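Long-range contacts in ribokinase (Giardia lamblia, PDB 6WHJ), which probably phosphorylates D-ribose at O-5, using ATP and a divalent cation such as magnesium, to give D-ribose 5-phosphate: residues P196-A201 / F238-R243; G273-G278 / S312-I317. All blocks are in the same frame, centred on the assembly; numbering follows the deposited sequence.

Contact 1: P196-A201 / F238-R243; sequences PNELEA and FTLGSR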
loop_
_atom_site.group_PDB
_atom_site.type_symbol
_atom_site.label_atom_id
_atom_site.label_comp_id
_atom_site.label_asym_id
_atom_site.label_seq_id
_atom_site.Cartn_x
_atom_site.Cartn_y
_atom_site.Cartn_z
ATOM N N PRO B 196 -3.896 -7.449 -26.121
ATOM C CA PRO B 196 -4.692 -7.631 -24.915
ATOM C C PRO B 196 -4.525 -9.036 -24.360
ATOM O O PRO B 196 -4.154 -9.977 -25.066
ATOM C CB PRO B 196 -6.121 -7.422 -25.431
ATOM C CG PRO B 196 -6.075 -8.027 -26.778
ATOM C CD PRO B 196 -4.701 -7.693 -27.332
ATOM N N ASN B 197 -4.809 -9.174 -23.070
ATOM C CA ASN B 197 -5.022 -10.519 -22.559
ATOM C C ASN B 197 -6.514 -10.828 -22.683
ATOM O O ASN B 197 -7.282 -10.023 -23.212
ATOM C CB ASN B 197 -4.441 -10.648 -21.149
ATOM C CG ASN B 197 -5.180 -9.829 -20.105
ATOM O OD1 ASN B 197 -6.311 -9.367 -20.304
ATOM N ND2 ASN B 197 -4.493 -9.579 -18.997
ATOM N N GLU B 198 -6.947 -11.997 -22.207
ATOM C CA GLU B 198 -8.340 -12.385 -22.431
ATOM C C GLU B 198 -9.306 -11.378 -21.814
ATOM O O GLU B 198 -10.221 -10.885 -22.487
ATOM C CB GLU B 198 -8.622 -13.777 -21.875
ATOM C CG GLU B 198 -9.719 -14.484 -22.661
ATOM C CD GLU B 198 -10.043 -15.858 -22.130
ATOM O OE1 GLU B 198 -11.103 -16.396 -22.517
ATOM O OE2 GLU B 198 -9.259 -16.387 -21.311
ATOM N N LEU B 199 -9.104 -11.050 -20.531
ATOM C CA LEU B 199 -10.018 -10.157 -19.823
ATOM C C LEU B 199 -9.962 -8.737 -20.378
ATOM O O LEU B 199 -11.003 -8.078 -20.505
ATOM C CB LEU B 199 -9.685 -10.155 -18.335
ATOM C CG LEU B 199 -10.513 -9.224 -17.454
ATOM C CD1 LEU B 199 -11.875 -9.823 -17.134
ATOM C CD2 LEU B 199 -9.756 -8.876 -16.179
ATOM N N GLU B 200 -8.763 -8.247 -20.713
ATOM C CA GLU B 200 -8.659 -6.905 -21.276
ATOM C C GLU B 200 -9.381 -6.815 -22.614
ATOM O O GLU B 200 -10.016 -5.798 -22.916
ATOM C CB GLU B 200 -7.197 -6.484 -21.410
ATOM C CG GLU B 200 -6.578 -6.027 -20.106
ATOM C CD GLU B 200 -5.101 -6.312 -20.023
ATOM O OE1 GLU B 200 -4.556 -6.225 -18.905
ATOM O OE2 GLU B 200 -4.478 -6.593 -21.075
ATOM N N ALA B 201 -9.275 -7.862 -23.438
ATOM C CA ALA B 201 -9.998 -7.873 -24.706
ATOM C C ALA B 201 -11.501 -7.917 -24.477
ATOM O O ALA B 201 -12.271 -7.298 -25.221
ATOM C CB ALA B 201 -9.556 -9.067 -25.554
ATOM N N PHE B 238 -3.395 -12.001 -28.752
ATOM C CA PHE B 238 -4.088 -12.322 -27.506
ATOM C C PHE B 238 -3.115 -13.021 -26.572
ATOM O O PHE B 238 -2.496 -14.019 -26.950
ATOM C CB PHE B 238 -5.286 -13.229 -27.751
ATOM C CG PHE B 238 -6.428 -12.570 -28.449
ATOM C CD1 PHE B 238 -7.370 -11.860 -27.732
ATOM C CD2 PHE B 238 -6.584 -12.693 -29.825
ATOM C CE1 PHE B 238 -8.438 -11.263 -28.377
ATOM C CE2 PHE B 238 -7.646 -12.100 -30.472
ATOM C CZ PHE B 238 -8.576 -11.380 -29.748
ATOM N N THR B 239 -2.959 -12.476 -25.373
ATOM C CA THR B 239 -2.212 -13.123 -24.303
ATOM C C THR B 239 -3.153 -13.977 -23.473
ATOM O O THR B 239 -4.148 -13.478 -22.946
ATOM C CB THR B 239 -1.518 -12.087 -23.419
ATOM O OG1 THR B 239 -0.337 -11.620 -24.082
ATOM C CG2 THR B 239 -1.177 -12.676 -22.061
ATOM N N LEU B 240 -2.828 -15.260 -23.342
ATOM C CA LEU B 240 -3.747 -16.219 -22.746
ATOM C C LEU B 240 -3.146 -16.878 -21.511
ATOM O O LEU B 240 -3.622 -17.931 -21.077
ATOM C CB LEU B 240 -4.134 -17.269 -23.784
ATOM C CG LEU B 240 -4.828 -16.688 -25.020
ATOM C CD1 LEU B 240 -5.289 -17.794 -25.963
ATOM C CD2 LEU B 240 -5.987 -15.762 -24.632
ATOM N N GLY B 241 -2.117 -16.264 -20.932
ATOM C CA GLY B 241 -1.526 -16.784 -19.711
ATOM C C GLY B 241 -0.939 -18.160 -19.938
ATOM O O GLY B 241 -0.189 -18.388 -20.891
ATOM N N SER B 242 -1.334 -19.110 -19.087
ATOM C CA SER B 242 -0.792 -20.461 -19.178
ATOM C C SER B 242 -1.183 -21.159 -20.480
ATOM O O SER B 242 -0.546 -22.150 -20.853
ATOM C CB SER B 242 -1.238 -21.275 -17.964
ATOM O OG SER B 242 -2.651 -21.282 -17.848
ATOM N N ARG B 243 -2.208 -20.664 -21.186
ATOM C CA ARG B 243 -2.567 -21.228 -22.482
ATOM C C ARG B 243 -1.695 -20.711 -23.618
ATOM O O ARG B 243 -1.853 -21.182 -24.747
ATOM C CB ARG B 243 -4.029 -20.955 -22.820
ATOM C CG ARG B 243 -5.033 -21.713 -21.976
ATOM C CD ARG B 243 -6.394 -21.613 -22.619
ATOM N NE ARG B 243 -6.958 -20.287 -22.403
ATOM C CZ ARG B 243 -7.807 -19.688 -23.230
ATOM N NH1 ARG B 243 -8.260 -18.478 -22.940
ATOM N NH2 ARG B 243 -8.185 -20.290 -24.351
#
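Thr239 N donates a nearly straight hydrogen bond to Pro196 O (2.8 Å, N-H...O 174°), in the plane of that carbonyl. Pro196 O also receives a CA-H...O contact from Phe238 CA. A second such contact runs the other way, from Asn197 CA to Thr239 O at 3.1 Å. Asn197 and Thr239 form a single beta bridge here.

Apolar contacts lie on one flank. Ala201 CB meets Phe238 CE1 at the ring edge, 3.7 Å away, and Pro196 CG lies obliquely near CD1. Met219 and Val223 of helix 216-228 also pack on Phe238. Next to the bridge, Asn197 CB touches Thr239 CG2.

A salt bridge spans the outer side. Glu198 CG is anti to its backbone N (chi1 -151°), and the extended chain brings OE2 to Arg243 NH1 at 2.8 Å. OE2 arrives at the guanidinium edge. The hydrogen bond in it is weak, because the N-H points well off the acceptor; the carboxylate and guanidinium planes are 54° apart. Glu198 OE1 is held separately by Cys214 N.

Within 196-201, Glu200 N donates to Asn197 OD1 (2.7 Å), and Asn197 N donates to Glu200 OE2. This capping box starts helix 198-205 beside the end of strand 235-239. Asn197 and Thr239 to Arg243 are predicted to bind ATP, so the arrangement probably forms part of the nucleotide site of this PfkB-family kinase.

Contact 2: G273-G278 / S312-I317; sequences GDCFIG and SVAAGI
Phe276 and Cys275 reach from helix 273-278 to Ser312, Ala314 and Ala315 of helix 312-317. Phe276 CG is anti to its backbone N (chi1 -179°). This torsion carries the ring along the partner helix toward Ser312, although the CB itself is set to one side. Phe276 CE2 comes to 3.7 Å from Ser312 OG, which lies in the ring plane at its edge. CE2 is equally close to Ser312 N, but that atom approaches obliquely. Ser312 OG is already hydrogen-bonded to Ala308 O, one turn earlier in its own helix. At the root of the Phe276 side chain, CB meets Ala315 CB at 4.1 Å. The same methyl also lies near the plane of the ring, at its edge.

The two segments run nearly antiparallel, with 152° between their directions. Their axes approach to 8.3 Å, and the small Ala315 sits where the backbones are nearest: its CA is 5.2 Å from Phe276 CA. They belong to helices 272-287 and 301-318 of the PfkB kinase fold. The first carries Asp274, the predicted proton acceptor. Asp274 OD1 accepts from Gln48 NE2, on the flank turned from helix 312-317.

Cys275 also has its outer atom anti to the backbone N (chi1 169°). The sulfur thus extends to the other helix. Cys275 SG lies 3.8 Å from Ala314 O and 4.3 Å from Ala314 CB. These are van der Waals contacts, and no hydrogen bond joins the two segments. Val328 and Ser318, a predicted potassium ligand, also touch Cys275. Val334 of helix 331-341 packs on Ala314.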
loop_
_atom_site.group_PDB
_atom_site.type_symbol
_atom_site.label_atom_id
_atom_site.label_comp_id
_atom_site.label_asym_id
_atom_site.label_seq_id
_atom_site.Cartn_x
_atom_site.Cartn_y
_atom_site.Cartn_z
ATOM N N GLY B 273 3.987 -10.629 -17.954
ATOM C CA GLY B 273 3.378 -10.034 -19.127
ATOM C C GLY B 273 4.248 -8.940 -19.708
ATOM O O GLY B 273 4.385 -8.819 -20.930
ATOM N N ASP B 274 4.863 -8.135 -18.842
ATOM C CA ASP B 274 5.720 -7.070 -19.335
ATOM C C ASP B 274 6.982 -7.634 -19.969
ATOM O O ASP B 274 7.428 -7.154 -21.019
ATOM C CB ASP B 274 6.031 -6.089 -18.206
ATOM C CG ASP B 274 4.791 -5.330 -17.757
ATOM O OD1 ASP B 274 3.877 -5.161 -18.598
ATOM O OD2 ASP B 274 4.718 -4.903 -16.578
ATOM N N CYS B 275 7.540 -8.684 -19.379
ATOM C CA CYS B 275 8.684 -9.335 -19.997
ATOM C C CYS B 275 8.305 -9.900 -21.357
ATOM O O CYS B 275 9.083 -9.812 -22.311
ATOM C CB CYS B 275 9.219 -10.426 -19.067
ATOM S SG CYS B 275 10.422 -11.527 -19.812
ATOM N N PHE B 276 7.086 -10.438 -21.477
ATOM C CA PHE B 276 6.627 -10.941 -22.768
ATOM C C PHE B 276 6.510 -9.808 -23.775
ATOM O O PHE B 276 6.957 -9.933 -24.920
ATOM C CB PHE B 276 5.293 -11.673 -22.622
ATOM C CG PHE B 276 4.765 -12.239 -23.918
ATOM C CD1 PHE B 276 4.020 -11.455 -24.792
ATOM C CD2 PHE B 276 5.012 -13.554 -24.263
ATOM C CE1 PHE B 276 3.541 -11.976 -25.981
ATOM C CE2 PHE B 276 4.530 -14.081 -25.449
ATOM C CZ PHE B 276 3.798 -13.290 -26.312
ATOM N N ILE B 277 5.898 -8.694 -23.374
ATOM C CA ILE B 277 5.741 -7.586 -24.311
ATOM C C ILE B 277 7.104 -7.043 -24.719
ATOM O O ILE B 277 7.369 -6.823 -25.909
ATOM C CB ILE B 277 4.843 -6.490 -23.706
ATOM C CG1 ILE B 277 3.409 -6.996 -23.543
ATOM C CG2 ILE B 277 4.883 -5.230 -24.562
ATOM C CD1 ILE B 277 2.747 -7.314 -24.845
ATOM N N GLY B 278 8.012 -6.883 -23.751
ATOM C CA GLY B 278 9.336 -6.368 -24.071
ATOM C C GLY B 278 10.103 -7.270 -25.024
ATOM O O GLY B 278 10.671 -6.800 -26.016
ATOM N N SER B 312 7.699 -15.978 -25.732
ATOM C CA SER B 312 7.272 -17.061 -24.844
ATOM C C SER B 312 8.451 -17.666 -24.084
ATOM O O SER B 312 8.366 -17.894 -22.873
ATOM C CB SER B 312 6.546 -18.148 -25.643
ATOM O OG SER B 312 5.411 -17.611 -26.291
ATOM N N VAL B 313 9.566 -17.913 -24.775
ATOM C CA VAL B 313 10.727 -18.506 -24.127
ATOM C C VAL B 313 11.250 -17.573 -23.042
ATOM O O VAL B 313 11.593 -18.012 -21.934
ATOM C CB VAL B 313 11.805 -18.841 -25.178
ATOM C CG1 VAL B 313 13.100 -19.323 -24.523
ATOM C CG2 VAL B 313 11.285 -19.883 -26.161
ATOM N N ALA B 314 11.311 -16.269 -23.336
ATOM C CA ALA B 314 11.767 -15.315 -22.333
ATOM C C ALA B 314 10.799 -15.238 -21.158
ATOM O O ALA B 314 11.225 -15.211 -19.997
ATOM C CB ALA B 314 11.969 -13.944 -22.967
ATOM N N ALA B 315 9.494 -15.214 -21.432
ATOM C CA ALA B 315 8.524 -15.185 -20.341
ATOM C C ALA B 315 8.547 -16.488 -19.551
ATOM O O ALA B 315 8.415 -16.479 -18.319
ATOM C CB ALA B 315 7.123 -14.906 -20.884
ATOM N N GLY B 316 8.740 -17.614 -20.238
ATOM C CA GLY B 316 8.817 -18.883 -19.541
ATOM C C GLY B 316 10.015 -18.975 -18.618
ATOM O O GLY B 316 9.968 -19.670 -17.601
ATOM N N ILE B 317 11.115 -18.309 -18.969
ATOM C CA ILE B 317 12.246 -18.260 -18.051
ATOM C C ILE B 317 11.933 -17.349 -16.871
ATOM O O ILE B 317 12.236 -17.686 -15.720
ATOM C CB ILE B 317 13.529 -17.842 -18.793
ATOM C CG1 ILE B 317 13.907 -18.907 -19.836
ATOM C CG2 ILE B 317 14.674 -17.620 -17.810
ATOM C CD1 ILE B 317 15.010 -18.481 -20.806
#

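How the contacts relate
From the N terminus, contact 1 comes first. It closes a loop of 36 residues that includes helix 216-228 and most of strand 235-239. The chain then passes through strands 245-249 and 255-258 before contact 2 opens. Contact 2 closes a second loop of 33 residues, made of the rest of helix 272-287, the link and the start of helix 301-318. The loops follow in series and neither nest nor cross. Contact 1 lies at the C-terminal ends of the neighbouring strands 193-194 and 235-239 of the large mixed sheet, whereas contact 2 joins two helices. They do not touch, but Thr239 lies near Phe276 and Gly273, another predicted ATP residue, consistent with both bordering one nucleotide site.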